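Local coordinates for anti-sigma-factor antagonist (STAS) domain protein (Moorella thermoacetica, PDB 3ZXN) that probably serves as the RsbS-type STAS component of the bacterial stressosome, a signalling assembly apparently adapted to control secondary messengers, at residues E32-N37 with K44-D49; G100-L105 with L111-N116; R62-I67 with I89-M94; S3-L8 with W14-E19. The protein carries 1 engineered substitution. One frame throughout, in Å; residues are numbered along the deposited sequence. Where two conformers were deposited one is given.

Contact 1 (E32-N37 with K44-D49); sequences EELLHN and KGLVID
Both leucines of this contact, Leu34 on the helix and Leu46 on the strand, carry CG trans to the main-chain nitrogen (chi1 180° and 168°), and this sends their methyl forks into the space between the two elements. They meet inside the beta-alpha-beta crossover of the STAS fold: helix 25-38 leads from strand 13-17 to its parallel neighbour, strand 45-49, and packs on the sheet as it passes. The forks approach tip to tip with both prongs in use, CD1 of Leu34 lying 4.1 Å from CD1 of Leu46 while the CD2 methyls of the same two residues form the second pair. Ile48, two residues further along the strand and on the same face, extends its CG1 branch toward the helix. All three side chains are buried, and there is no hydrogen bond between the segments, so between these segments the contact is purely apolar. The backbones stay well apart, with the CA atoms of Leu34 and Leu46 separated by 9.9 Å. Ile67 of helix 58-74 touches all three residues and closes the group from the next helix, while Phe78 lies against Leu46 and Ile48. The closest approach of the segments is CD2 of Leu34 to CD1 of Ile48, at 3.9 Å.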
loop_
_atom_site.group_PDB
_atom_site.type_symbol
_atom_site.label_atom_id
_atom_site.label_comp_id
_atom_site.label_asym_id
_atom_site.label_seq_id
_atom_site.Cartn_x
_atom_site.Cartn_y
_atom_site.Cartn_z
ATOM N N GLU A 32 11.724 -1.780 -2.632
ATOM C CA GLU A 32 12.460 -2.165 -3.829
ATOM C C GLU A 32 11.899 -3.422 -4.479
ATOM O O GLU A 32 11.708 -3.466 -5.694
ATOM C CB GLU A 32 13.949 -2.344 -3.514
ATOM C CG GLU A 32 14.662 -1.026 -3.239
ATOM C CD GLU A 32 16.109 -1.211 -2.808
ATOM O OE1 GLU A 32 16.496 -2.351 -2.463
ATOM O OE2 GLU A 32 16.857 -0.207 -2.811
ATOM N N GLU A 33 11.635 -4.447 -3.675
ATOM C CA GLU A 33 11.074 -5.683 -4.209
ATOM C C GLU A 33 9.662 -5.468 -4.759
ATOM O O GLU A 33 9.299 -6.021 -5.808
ATOM C CB GLU A 33 11.079 -6.796 -3.152
ATOM C CG GLU A 33 10.476 -8.110 -3.652
ATOM C CD GLU A 33 10.449 -9.220 -2.601
ATOM O OE1 GLU A 33 10.780 -8.953 -1.421
ATOM O OE2 GLU A 33 10.086 -10.363 -2.963
ATOM N N LEU A 34 8.857 -4.681 -4.048
ATOM C CA LEU A 34 7.489 -4.423 -4.495
ATOM C C LEU A 34 7.526 -3.733 -5.854
ATOM O O LEU A 34 6.856 -4.148 -6.801
ATOM C CB LEU A 34 6.725 -3.559 -3.486
ATOM C CG LEU A 34 5.273 -3.243 -3.893
ATOM C CD1 LEU A 34 4.401 -4.509 -3.906
ATOM C CD2 LEU A 34 4.656 -2.184 -2.989
ATOM N N LEU A 35 8.332 -2.681 -5.950
ATOM C CA LEU A 35 8.409 -1.922 -7.187
ATOM C C LEU A 35 8.909 -2.801 -8.315
ATOM O O LEU A 35 8.421 -2.701 -9.429
ATOM C CB LEU A 35 9.282 -0.662 -7.032
ATOM C CG LEU A 35 8.758 0.373 -6.028
ATOM C CD1 LEU A 35 9.743 1.539 -5.825
ATOM C CD2 LEU A 35 7.390 0.890 -6.456
ATOM N N HIS A 36 9.870 -3.674 -8.027
ATOM C CA HIS A 36 10.339 -4.594 -9.051
ATOM C C HIS A 36 9.183 -5.481 -9.518
ATOM O O HIS A 36 8.961 -5.656 -10.718
ATOM C CB HIS A 36 11.507 -5.446 -8.539
ATOM C CG HIS A 36 11.905 -6.541 -9.476
ATOM N ND1 HIS A 36 12.687 -6.324 -10.589
ATOM C CD2 HIS A 36 11.600 -7.861 -9.481
ATOM C CE1 HIS A 36 12.860 -7.466 -11.233
ATOM N NE2 HIS A 36 12.207 -8.413 -10.583
ATOM N N ASN A 37 8.436 -6.032 -8.565
ATOM C CA ASN A 37 7.319 -6.911 -8.915
ATOM C C ASN A 37 6.242 -6.224 -9.752
ATOM O O ASN A 37 5.826 -6.758 -10.779
ATOM C CB ASN A 37 6.695 -7.550 -7.661
ATOM C CG ASN A 37 7.671 -8.456 -6.922
ATOM O OD1 ASN A 37 7.890 -8.305 -5.721
ATOM N ND2 ASN A 37 8.275 -9.388 -7.643
ATOM N N LYS A 44 -3.738 -6.254 -11.798
ATOM C CA LYS A 44 -4.928 -5.418 -11.910
ATOM C C LYS A 44 -4.934 -4.317 -10.862
ATOM O O LYS A 44 -5.738 -3.386 -10.929
ATOM C CB LYS A 44 -6.210 -6.258 -11.767
ATOM C CG LYS A 44 -6.468 -7.214 -12.928
ATOM C CD LYS A 44 -7.750 -8.042 -12.677
ATOM C CE LYS A 44 -8.069 -8.939 -13.862
ATOM N NZ LYS A 44 -9.393 -9.617 -13.695
ATOM N N GLY A 45 -4.053 -4.431 -9.877
ATOM C CA GLY A 45 -4.063 -3.463 -8.794
ATOM C C GLY A 45 -3.226 -3.897 -7.613
ATOM O O GLY A 45 -2.674 -4.990 -7.602
ATOM N N LEU A 46 -3.157 -3.028 -6.611
ATOM C CA LEU A 46 -2.286 -3.227 -5.482
ATOM C C LEU A 46 -3.017 -2.827 -4.199
ATOM O O LEU A 46 -3.590 -1.743 -4.114
ATOM C CB LEU A 46 -1.009 -2.371 -5.658
ATOM C CG LEU A 46 -0.087 -2.210 -4.452
ATOM C CD1 LEU A 46 0.418 -3.554 -4.010
ATOM C CD2 LEU A 46 1.099 -1.282 -4.786
ATOM N N VAL A 47 -2.991 -3.717 -3.213
ATOM C CA VAL A 47 -3.552 -3.436 -1.887
ATOM C C VAL A 47 -2.456 -3.561 -0.849
ATOM O O VAL A 47 -1.769 -4.583 -0.785
ATOM C CB VAL A 47 -4.666 -4.442 -1.484
ATOM C CG1 VAL A 47 -5.332 -3.984 -0.176
ATOM C CG2 VAL A 47 -5.682 -4.606 -2.597
ATOM N N ILE A 48 -2.275 -2.522 -0.036
ATOM C CA ILE A 48 -1.279 -2.595 1.022
ATOM C C ILE A 48 -1.932 -2.295 2.363
ATOM O O ILE A 48 -2.544 -1.248 2.525
ATOM C CB ILE A 48 -0.133 -1.585 0.825
ATOM C CG1 ILE A 48 0.632 -1.879 -0.471
ATOM C CG2 ILE A 48 0.788 -1.640 2.037
ATOM C CD1 ILE A 48 1.823 -0.867 -0.722
ATOM N N ASP A 49 -1.786 -3.210 3.318
ATOM C CA ASP A 49 -2.404 -3.038 4.633
ATOM C C ASP A 49 -1.351 -2.694 5.673
ATOM O O ASP A 49 -0.319 -3.354 5.760
ATOM C CB ASP A 49 -3.168 -4.298 5.069
ATOM C CG ASP A 49 -3.871 -4.116 6.407
ATOM O OD1 ASP A 49 -3.207 -4.254 7.456
ATOM O OD2 ASP A 49 -5.084 -3.833 6.401
#

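Contact 2 (G100-L105 with L111-N116); sequences GMATAL and LDKLKN
Ala102 and Lys113 make the main contact here, methyl against lysine chain: CB of Ala102 sits 3.6 Å from CE of Lys113. This is where the last strand of the STAS domain, 102-104 at the edge of the sheet, meets the C-terminal helix 107-118 that folds back after it. The lysine works through its aliphatic part. Its chain leaves the helix fully extended as far as CE, which lays CD 3.8 Å from the carbonyl O of Thr103 and carries CE over Ala102; the bend at chi4 (70°) then swings NZ away from the alanine methyl. No hydrogen bond joins the segments, and the contact lies near the surface. Further out, the strand is fixed by backbone bonds from Ala102 and Ala104 to Leu80 in the neighbouring strand. The helix is seated by Leu111 and Leu114, which pack on Tyr13, with Leu114 also on Pro77. On the helix itself, Asp112 bonds through its carboxylate to Gln108, and its carbonyl O receives two donors from Asn116. One is the ordinary helical N-H; the other is ND2, at 3.1 Å from Asp112 O, well above the carbonyl plane though almost within the plane of its own amide.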
loop_
_atom_site.group_PDB
_atom_site.type_symbol
_atom_site.label_atom_id
_atom_site.label_comp_id
_atom_site.label_asym_id
_atom_site.label_seq_id
_atom_site.Cartn_x
_atom_site.Cartn_y
_atom_site.Cartn_z
ATOM N N GLY A 100 -7.513 12.178 -1.071
ATOM C CA GLY A 100 -7.525 12.020 -2.510
ATOM C C GLY A 100 -7.111 10.643 -2.993
ATOM O O GLY A 100 -7.013 10.426 -4.198
ATOM N N MET A 101 -6.861 9.710 -2.079
ATOM C CA MET A 101 -6.487 8.368 -2.512
ATOM C C MET A 101 -7.491 7.323 -2.027
ATOM O O MET A 101 -8.276 7.589 -1.118
ATOM C CB MET A 101 -5.071 8.014 -2.070
ATOM C CG MET A 101 -4.922 7.697 -0.610
ATOM S SD MET A 101 -3.207 7.277 -0.195
ATOM C CE MET A 101 -3.016 5.684 -0.961
ATOM N N ALA A 102 -7.464 6.153 -2.653
ATOM C CA ALA A 102 -8.354 5.064 -2.263
ATOM C C ALA A 102 -7.848 4.431 -0.968
ATOM O O ALA A 102 -6.710 3.970 -0.888
ATOM C CB ALA A 102 -8.437 4.029 -3.370
ATOM N N THR A 103 -8.683 4.438 0.066
ATOM C CA THR A 103 -8.349 3.735 1.291
ATOM C C THR A 103 -9.531 2.805 1.649
ATOM O O THR A 103 -10.660 3.056 1.242
ATOM C CB THR A 103 -8.013 4.693 2.472
ATOM O OG1 THR A 103 -9.148 5.503 2.795
ATOM C CG2 THR A 103 -6.796 5.621 2.147
ATOM N N ALA A 104 -9.248 1.728 2.370
ATOM C CA ALA A 104 -10.301 0.810 2.825
ATOM C C ALA A 104 -9.992 0.273 4.227
ATOM O O ALA A 104 -8.889 0.442 4.750
ATOM C CB ALA A 104 -10.547 -0.316 1.814
ATOM N N LEU A 105 -10.986 -0.338 4.862
ATOM C CA LEU A 105 -10.856 -0.708 6.263
ATOM C C LEU A 105 -9.889 -1.871 6.459
ATOM O O LEU A 105 -9.152 -1.920 7.427
ATOM C CB LEU A 105 -12.244 -1.098 6.830
ATOM C CG LEU A 105 -12.249 -1.500 8.307
ATOM C CD1 LEU A 105 -11.701 -0.359 9.164
ATOM C CD2 LEU A 105 -13.672 -1.939 8.773
ATOM N N LEU A 111 -9.650 -5.163 -1.550
ATOM C CA LEU A 111 -9.881 -5.941 -2.762
ATOM C C LEU A 111 -11.222 -5.618 -3.434
ATOM O O LEU A 111 -11.276 -5.422 -4.647
ATOM C CB LEU A 111 -9.778 -7.435 -2.471
ATOM C CG LEU A 111 -8.357 -7.926 -2.235
ATOM C CD1 LEU A 111 -8.378 -9.331 -1.596
ATOM C CD2 LEU A 111 -7.564 -7.896 -3.554
ATOM N N ASP A 112 -12.298 -5.541 -2.653
ATOM C CA ASP A 112 -13.610 -5.242 -3.236
ATOM C C ASP A 112 -13.636 -3.852 -3.894
ATOM O O ASP A 112 -14.215 -3.663 -4.967
ATOM C CB ASP A 112 -14.731 -5.380 -2.194
ATOM C CG ASP A 112 -14.989 -6.842 -1.805
ATOM O OD1 ASP A 112 -14.676 -7.744 -2.608
ATOM O OD2 ASP A 112 -15.480 -7.093 -0.694
ATOM N N LYS A 113 -12.993 -2.881 -3.259
ATOM C CA LYS A 113 -12.995 -1.528 -3.801
ATOM C C LYS A 113 -12.349 -1.499 -5.185
ATOM O O LYS A 113 -12.865 -0.883 -6.112
ATOM C CB LYS A 113 -12.274 -0.567 -2.847
ATOM C CG LYS A 113 -12.305 0.900 -3.278
ATOM C CD LYS A 113 -11.632 1.783 -2.224
ATOM C CE LYS A 113 -11.813 3.276 -2.503
ATOM N NZ LYS A 113 -13.222 3.735 -2.304
ATOM N N LEU A 114 -11.224 -2.183 -5.323
ATOM C CA LEU A 114 -10.512 -2.200 -6.589
ATOM C C LEU A 114 -11.338 -2.879 -7.676
ATOM O O LEU A 114 -11.389 -2.406 -8.804
ATOM C CB LEU A 114 -9.147 -2.871 -6.427
ATOM C CG LEU A 114 -8.159 -1.960 -5.691
ATOM C CD1 LEU A 114 -6.697 -2.347 -5.935
ATOM C CD2 LEU A 114 -8.390 -0.526 -6.136
ATOM N N LYS A 115 -12.007 -3.974 -7.332
ATOM C CA LYS A 115 -12.806 -4.682 -8.319
ATOM C C LYS A 115 -14.034 -3.872 -8.712
ATOM O O LYS A 115 -14.465 -3.907 -9.864
ATOM C CB LYS A 115 -13.236 -6.043 -7.794
ATOM C CG LYS A 115 -12.105 -7.016 -7.548
ATOM C CD LYS A 115 -12.622 -8.178 -6.717
ATOM C CE LYS A 115 -11.509 -9.065 -6.209
ATOM N NZ LYS A 115 -12.081 -10.316 -5.591
ATOM N N ASN A 116 -14.599 -3.149 -7.750
ATOM C CA ASN A 116 -15.771 -2.322 -8.014
ATOM C C ASN A 116 -15.463 -1.163 -8.960
ATOM O O ASN A 116 -16.205 -0.913 -9.912
ATOM C CB ASN A 116 -16.384 -1.800 -6.708
ATOM C CG ASN A 116 -17.548 -2.647 -6.230
ATOM O OD1 ASN A 116 -18.659 -2.548 -6.758
ATOM N ND2 ASN A 116 -17.302 -3.487 -5.226
#

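Contact 3 (R62-I67 with I89-M94); sequences RVLIEI and ITLTEM
Leu64 and Leu91 supply the apolar part of this contact, meeting through single methyls: CD1 of Leu64 lies 4.2 Å from CD2 of Leu91. Leu64 points from its helix toward the other segment, whereas Leu91 sets out to one side and only its end comes near. Both are buried, and the backbones stand well apart, 9.2 Å between the CA atoms of this pair. Thr61 touches Leu91 from the same helix as Leu64, and Ile50 and Val56 cover it from nearby loops.

The second kind of contact sets a methyl against a main-chain oxygen. In Ile65 the CG1 branch is trans to the carbonyl carbon (chi1 -62°) and extended beyond it, which delivers CD1 to 3.8 Å from the carbonyl O of Met94. The far end of the methionine side chain leads away from residues 62-67, though the side chain touches Thr61 just before them, so against 62-67 the backbone does the touching; Leu96 adds to the packing around Ile65.

No hydrogen bond crosses between the segments. Met94 N bonds to Thr90 O at 3.0 Å and weakly to Leu91 O, just as the chain leaves helical geometry. On another side of helix 58-74, Glu66 forms a salt bridge with Lys31, and Val63 and Ile67 pack on helix 25-38. The result is a helix-helix contact beside the sheet, joining consecutive helices 58-74 and 85-93 of the STAS fold.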
loop_
_atom_site.group_PDB
_atom_site.type_symbol
_atom_site.label_atom_id
_atom_site.label_comp_id
_atom_site.label_asym_id
_atom_site.label_seq_id
_atom_site.Cartn_x
_atom_site.Cartn_y
_atom_site.Cartn_z
ATOM N N ARG A 62 7.261 8.015 3.735
ATOM C CA ARG A 62 7.909 8.383 2.480
ATOM C C ARG A 62 7.855 7.224 1.498
ATOM O O ARG A 62 7.648 7.428 0.309
ATOM C CB ARG A 62 9.347 8.868 2.714
ATOM C CG ARG A 62 9.410 10.283 3.292
ATOM C CD ARG A 62 10.687 10.539 4.110
ATOM N NE ARG A 62 11.881 10.685 3.279
ATOM C CZ ARG A 62 12.895 9.822 3.263
ATOM N NH1 ARG A 62 12.867 8.744 4.040
ATOM N NH2 ARG A 62 13.939 10.040 2.472
ATOM N N VAL A 63 8.032 6.009 2.003
ATOM C CA VAL A 63 7.851 4.807 1.197
ATOM C C VAL A 63 6.430 4.710 0.615
ATOM O O VAL A 63 6.249 4.407 -0.571
ATOM C CB VAL A 63 8.170 3.555 2.007
ATOM C CG1 VAL A 63 7.522 2.338 1.373
ATOM C CG2 VAL A 63 9.685 3.380 2.131
ATOM N N LEU A 64 5.426 4.971 1.454
ATOM C CA LEU A 64 4.043 4.991 0.987
ATOM C C LEU A 64 3.778 6.105 -0.026
ATOM O O LEU A 64 3.029 5.904 -0.977
ATOM C CB LEU A 64 3.060 5.084 2.155
ATOM C CG LEU A 64 3.048 3.864 3.076
ATOM C CD1 LEU A 64 2.130 4.106 4.269
ATOM C CD2 LEU A 64 2.608 2.613 2.299
ATOM N N ILE A 65 4.384 7.277 0.164
ATOM C CA ILE A 65 4.224 8.332 -0.835
ATOM C C ILE A 65 4.850 7.926 -2.178
ATOM O O ILE A 65 4.275 8.189 -3.237
ATOM C CB ILE A 65 4.782 9.710 -0.355
ATOM C CG1 ILE A 65 4.025 10.208 0.878
ATOM C CG2 ILE A 65 4.691 10.744 -1.468
ATOM C CD1 ILE A 65 4.674 11.416 1.574
ATOM N N GLU A 66 6.018 7.286 -2.146
ATOM C CA GLU A 66 6.678 6.889 -3.386
ATOM C C GLU A 66 5.903 5.779 -4.102
ATOM O O GLU A 66 5.672 5.849 -5.306
ATOM C CB GLU A 66 8.125 6.480 -3.121
ATOM C CG GLU A 66 9.000 7.655 -2.682
ATOM C CD GLU A 66 10.400 7.233 -2.283
ATOM O OE1 GLU A 66 10.856 6.161 -2.731
ATOM O OE2 GLU A 66 11.037 7.972 -1.510
ATOM N N ILE A 67 5.491 4.765 -3.358
ATOM C CA ILE A 67 4.693 3.695 -3.962
ATOM C C ILE A 67 3.424 4.265 -4.599
ATOM O O ILE A 67 3.064 3.921 -5.724
ATOM C CB ILE A 67 4.347 2.616 -2.925
ATOM C CG1 ILE A 67 5.619 1.866 -2.513
ATOM C CG2 ILE A 67 3.274 1.652 -3.479
ATOM C CD1 ILE A 67 5.474 1.014 -1.237
ATOM N N ILE A 89 -3.909 10.738 11.015
ATOM C CA ILE A 89 -3.417 12.066 11.372
ATOM C C ILE A 89 -1.940 12.220 11.017
ATOM O O ILE A 89 -1.537 13.181 10.369
ATOM C CB ILE A 89 -3.596 12.349 12.887
ATOM C CG1 ILE A 89 -5.078 12.343 13.268
ATOM C CG2 ILE A 89 -2.968 13.673 13.257
ATOM C CD1 ILE A 89 -5.912 13.290 12.453
ATOM N N THR A 90 -1.140 11.261 11.457
ATOM C CA THR A 90 0.300 11.295 11.237
ATOM C C THR A 90 0.659 11.256 9.759
ATOM O O THR A 90 1.438 12.079 9.287
ATOM C CB THR A 90 0.977 10.115 11.930
ATOM O OG1 THR A 90 0.647 10.137 13.325
ATOM C CG2 THR A 90 2.492 10.195 11.754
ATOM N N LEU A 91 0.092 10.295 9.027
ATOM C CA LEU A 91 0.349 10.189 7.585
ATOM C C LEU A 91 0.082 11.498 6.832
ATOM O O LEU A 91 0.875 11.928 5.982
ATOM C CB LEU A 91 -0.504 9.068 6.973
ATOM C CG LEU A 91 -0.126 7.646 7.406
ATOM C CD1 LEU A 91 -1.174 6.609 6.952
ATOM C CD2 LEU A 91 1.265 7.293 6.883
ATOM N N THR A 92 -1.056 12.112 7.129
ATOM C CA THR A 92 -1.456 13.350 6.480
ATOM C C THR A 92 -0.484 14.484 6.846
ATOM O O THR A 92 -0.164 15.324 6.017
ATOM C CB THR A 92 -2.899 13.731 6.882
ATOM O OG1 THR A 92 -3.813 12.750 6.375
ATOM C CG2 THR A 92 -3.281 15.091 6.329
ATOM N N GLU A 93 -0.015 14.485 8.089
ATOM C CA GLU A 93 0.895 15.521 8.563
ATOM C C GLU A 93 2.254 15.374 7.914
ATOM O O GLU A 93 2.994 16.345 7.773
ATOM C CB GLU A 93 1.035 15.469 10.087
ATOM C CG GLU A 93 -0.167 16.028 10.830
ATOM C CD GLU A 93 -0.055 15.870 12.336
ATOM O OE1 GLU A 93 0.841 15.124 12.794
ATOM O OE2 GLU A 93 -0.868 16.488 13.060
ATOM N N MET A 94 2.582 14.155 7.508
ATOM C CA MET A 94 3.863 13.905 6.865
ATOM C C MET A 94 3.796 13.981 5.332
ATOM O O MET A 94 4.775 13.674 4.655
ATOM C CB MET A 94 4.445 12.570 7.348
ATOM C CG MET A 94 4.819 12.582 8.836
ATOM S SD MET A 94 5.196 10.961 9.552
ATOM C CE MET A 94 5.791 11.449 11.175
#

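Contact 4 (S3-L8 with W14-E19); sequences SRVPIL and WVVAIE
Leu8 and Val15 form the tight end of this contact, an antiparallel hydrogen-bonded pair with two backbone bonds. Leu8 N gives to Val15 O at 2.9 Å, and Val15 N returns to Leu8 O at 2.8 Å with a nearly straight N-H...O angle of 166°. The same Leu8 O also takes a CA-H contact from Trp14, its CA 3.4 Å away. The side chains of the pair meet at their roots, CB of Leu8 being 4.2 Å from CB of Val15, on the face where Val15 goes on to pack against helix 107-118.

On the other face, Ile7, Trp14 and Val16 pack together. Ile7 has CG2 trans to its backbone nitrogen (chi1 -60° for CG1), and this methyl reaches obliquely to CE3 of the Trp14 ring at 3.9 Å, while also lying alongside CG2 of Val16. Trp14 has a cation-pi partner in Lys9. Further toward the N-terminus Val5 crosses Val16 at about a right angle, with CG1 of each 4.0 Å apart; Phe30 of helix 25-38 covers both.

Beyond Ile7 the chains splay, and direct backbone pairing gives way to water. One water donates to Pro6 O at 2.6 Å and accepts from Ala17 N at 3.0 Å, joining the two chains where they no longer bond directly. Pro6 is exposed, and Ser3 and Arg4 are poorly ordered. The arrangement is the N-terminal beta hairpin of the STAS domain, with strand 7-10 at the edge of the sheet.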
loop_
_atom_site.group_PDB
_atom_site.type_symbol
_atom_site.label_atom_id
_atom_site.label_comp_id
_atom_site.label_asym_id
_atom_site.label_seq_id
_atom_site.Cartn_x
_atom_site.Cartn_y
_atom_site.Cartn_z
ATOM N N SER A 3 13.550 -11.121 0.557
ATOM C CA SER A 3 12.127 -11.441 0.626
ATOM C C SER A 3 11.678 -11.725 2.059
ATOM O O SER A 3 11.423 -12.876 2.417
ATOM C CB SER A 3 11.796 -12.647 -0.265
ATOM O OG SER A 3 11.922 -12.338 -1.645
ATOM N N ARG A 4 11.586 -10.680 2.876
ATOM C CA ARG A 4 11.073 -10.824 4.237
ATOM C C ARG A 4 9.568 -10.553 4.258
ATOM O O ARG A 4 8.781 -11.412 4.663
ATOM C CB ARG A 4 11.802 -9.885 5.199
ATOM C CG ARG A 4 11.470 -10.102 6.674
ATOM C CD ARG A 4 12.018 -8.953 7.525
ATOM N NE ARG A 4 11.913 -9.207 8.963
ATOM C CZ ARG A 4 12.093 -8.282 9.904
ATOM N NH1 ARG A 4 12.380 -7.032 9.568
ATOM N NH2 ARG A 4 11.979 -8.602 11.187
ATOM N N VAL A 5 9.181 -9.357 3.816
ATOM C CA VAL A 5 7.771 -8.998 3.665
ATOM C C VAL A 5 7.172 -9.704 2.448
ATOM O O VAL A 5 7.520 -9.390 1.306
ATOM C CB VAL A 5 7.585 -7.473 3.508
ATOM C CG1 VAL A 5 6.107 -7.123 3.336
ATOM C CG2 VAL A 5 8.180 -6.740 4.698
ATOM N N PRO A 6 6.273 -10.673 2.691
ATOM C CA PRO A 6 5.669 -11.422 1.590
ATOM C C PRO A 6 4.845 -10.522 0.680
ATOM O O PRO A 6 4.093 -9.658 1.131
ATOM C CB PRO A 6 4.747 -12.420 2.311
ATOM C CG PRO A 6 5.338 -12.559 3.675
ATOM C CD PRO A 6 5.850 -11.187 4.004
ATOM N N ILE A 7 4.985 -10.746 -0.614
ATOM C CA ILE A 7 4.176 -10.053 -1.590
ATOM C C ILE A 7 3.320 -11.092 -2.281
ATOM O O ILE A 7 3.834 -11.912 -3.043
ATOM C CB ILE A 7 5.063 -9.338 -2.624
ATOM C CG1 ILE A 7 5.959 -8.304 -1.918
ATOM C CG2 ILE A 7 4.195 -8.715 -3.725
ATOM C CD1 ILE A 7 7.051 -7.698 -2.800
ATOM N N LEU A 8 2.015 -11.065 -2.008
ATOM C CA LEU A 8 1.087 -12.057 -2.552
ATOM C C LEU A 8 0.403 -11.564 -3.829
ATOM O O LEU A 8 0.284 -10.366 -4.062
ATOM C CB LEU A 8 -0.003 -12.394 -1.514
ATOM C CG LEU A 8 0.468 -12.660 -0.074
ATOM C CD1 LEU A 8 -0.709 -12.874 0.885
ATOM C CD2 LEU A 8 1.427 -13.838 -0.024
ATOM N N TRP A 14 -2.057 -7.570 -6.514
ATOM C CA TRP A 14 -0.968 -7.642 -5.564
ATOM C C TRP A 14 -1.544 -7.344 -4.201
ATOM O O TRP A 14 -2.332 -6.409 -4.059
ATOM C CB TRP A 14 0.095 -6.560 -5.892
ATOM C CG TRP A 14 0.679 -6.692 -7.281
ATOM C CD1 TRP A 14 0.408 -5.902 -8.374
ATOM C CD2 TRP A 14 1.621 -7.670 -7.718
ATOM N NE1 TRP A 14 1.138 -6.332 -9.463
ATOM C CE2 TRP A 14 1.893 -7.412 -9.085
ATOM C CE3 TRP A 14 2.277 -8.730 -7.084
ATOM C CZ2 TRP A 14 2.785 -8.181 -9.825
ATOM C CZ3 TRP A 14 3.162 -9.498 -7.828
ATOM C CH2 TRP A 14 3.408 -9.217 -9.184
ATOM N N VAL A 15 -1.151 -8.139 -3.206
ATOM C CA VAL A 15 -1.595 -7.964 -1.830
ATOM C C VAL A 15 -0.401 -8.015 -0.875
ATOM O O VAL A 15 0.409 -8.955 -0.918
ATOM C CB VAL A 15 -2.610 -9.074 -1.391
ATOM C CG1 VAL A 15 -2.872 -8.965 0.089
ATOM C CG2 VAL A 15 -3.908 -8.987 -2.191
ATOM N N VAL A 16 -0.288 -6.996 -0.029
ATOM C CA VAL A 16 0.825 -6.869 0.898
ATOM C C VAL A 16 0.315 -6.430 2.266
ATOM O O VAL A 16 -0.513 -5.529 2.361
ATOM C CB VAL A 16 1.841 -5.779 0.416
ATOM C CG1 VAL A 16 2.907 -5.524 1.478
ATOM C CG2 VAL A 16 2.475 -6.179 -0.908
ATOM N N ALA A 17 0.811 -7.058 3.327
ATOM C CA ALA A 17 0.554 -6.551 4.670
ATOM C C ALA A 17 1.873 -6.227 5.344
ATOM O O ALA A 17 2.747 -7.081 5.465
ATOM C CB ALA A 17 -0.252 -7.552 5.508
ATOM N N ILE A 18 2.008 -4.985 5.780
ATOM C CA ILE A 18 3.242 -4.536 6.415
ATOM C C ILE A 18 3.158 -4.733 7.922
ATOM O O ILE A 18 2.266 -4.195 8.578
ATOM C CB ILE A 18 3.526 -3.068 6.088
ATOM C CG1 ILE A 18 3.775 -2.897 4.586
ATOM C CG2 ILE A 18 4.742 -2.571 6.867
ATOM C CD1 ILE A 18 3.857 -1.450 4.145
ATOM N N GLU A 19 4.083 -5.520 8.468
ATOM C CA GLU A 19 4.107 -5.798 9.901
ATOM C C GLU A 19 5.204 -4.977 10.596
ATOM O O GLU A 19 6.001 -4.309 9.935
ATOM C CB GLU A 19 4.295 -7.299 10.147
ATOM C CG GLU A 19 3.254 -8.197 9.447
ATOM C CD GLU A 19 1.905 -8.265 10.181
ATOM O OE1 GLU A 19 1.905 -8.202 11.432
ATOM O OE2 GLU A 19 0.849 -8.386 9.505
HETATM O O HOH W 1 2.543 -9.516 3.228
#

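In the fold
Contact 1 is the buried one, contacts 3 and 4 are partly buried, and contact 2 lies at the surface. Three of them reach the sheet: contact 4 pairs its first two strands, contact 1 packs a helix on the central strand 45-49, and contact 2 ties the far edge strand to the last helix. Asp49 of contact 1 probably bonds through its backbone to Val16 and Ile18 of contact 4. Ile67 from the helix of contact 3 packs into contact 1, whereas Leu111 and Leu114 of contact 2 reach Val47 from the other face. Contact 4 adds backbone bonds to apolar packing; contact 1 rests on methyls alone, contact 3 on methyls against a methyl and a carbonyl, contact 2 on a lysine's aliphatic chain.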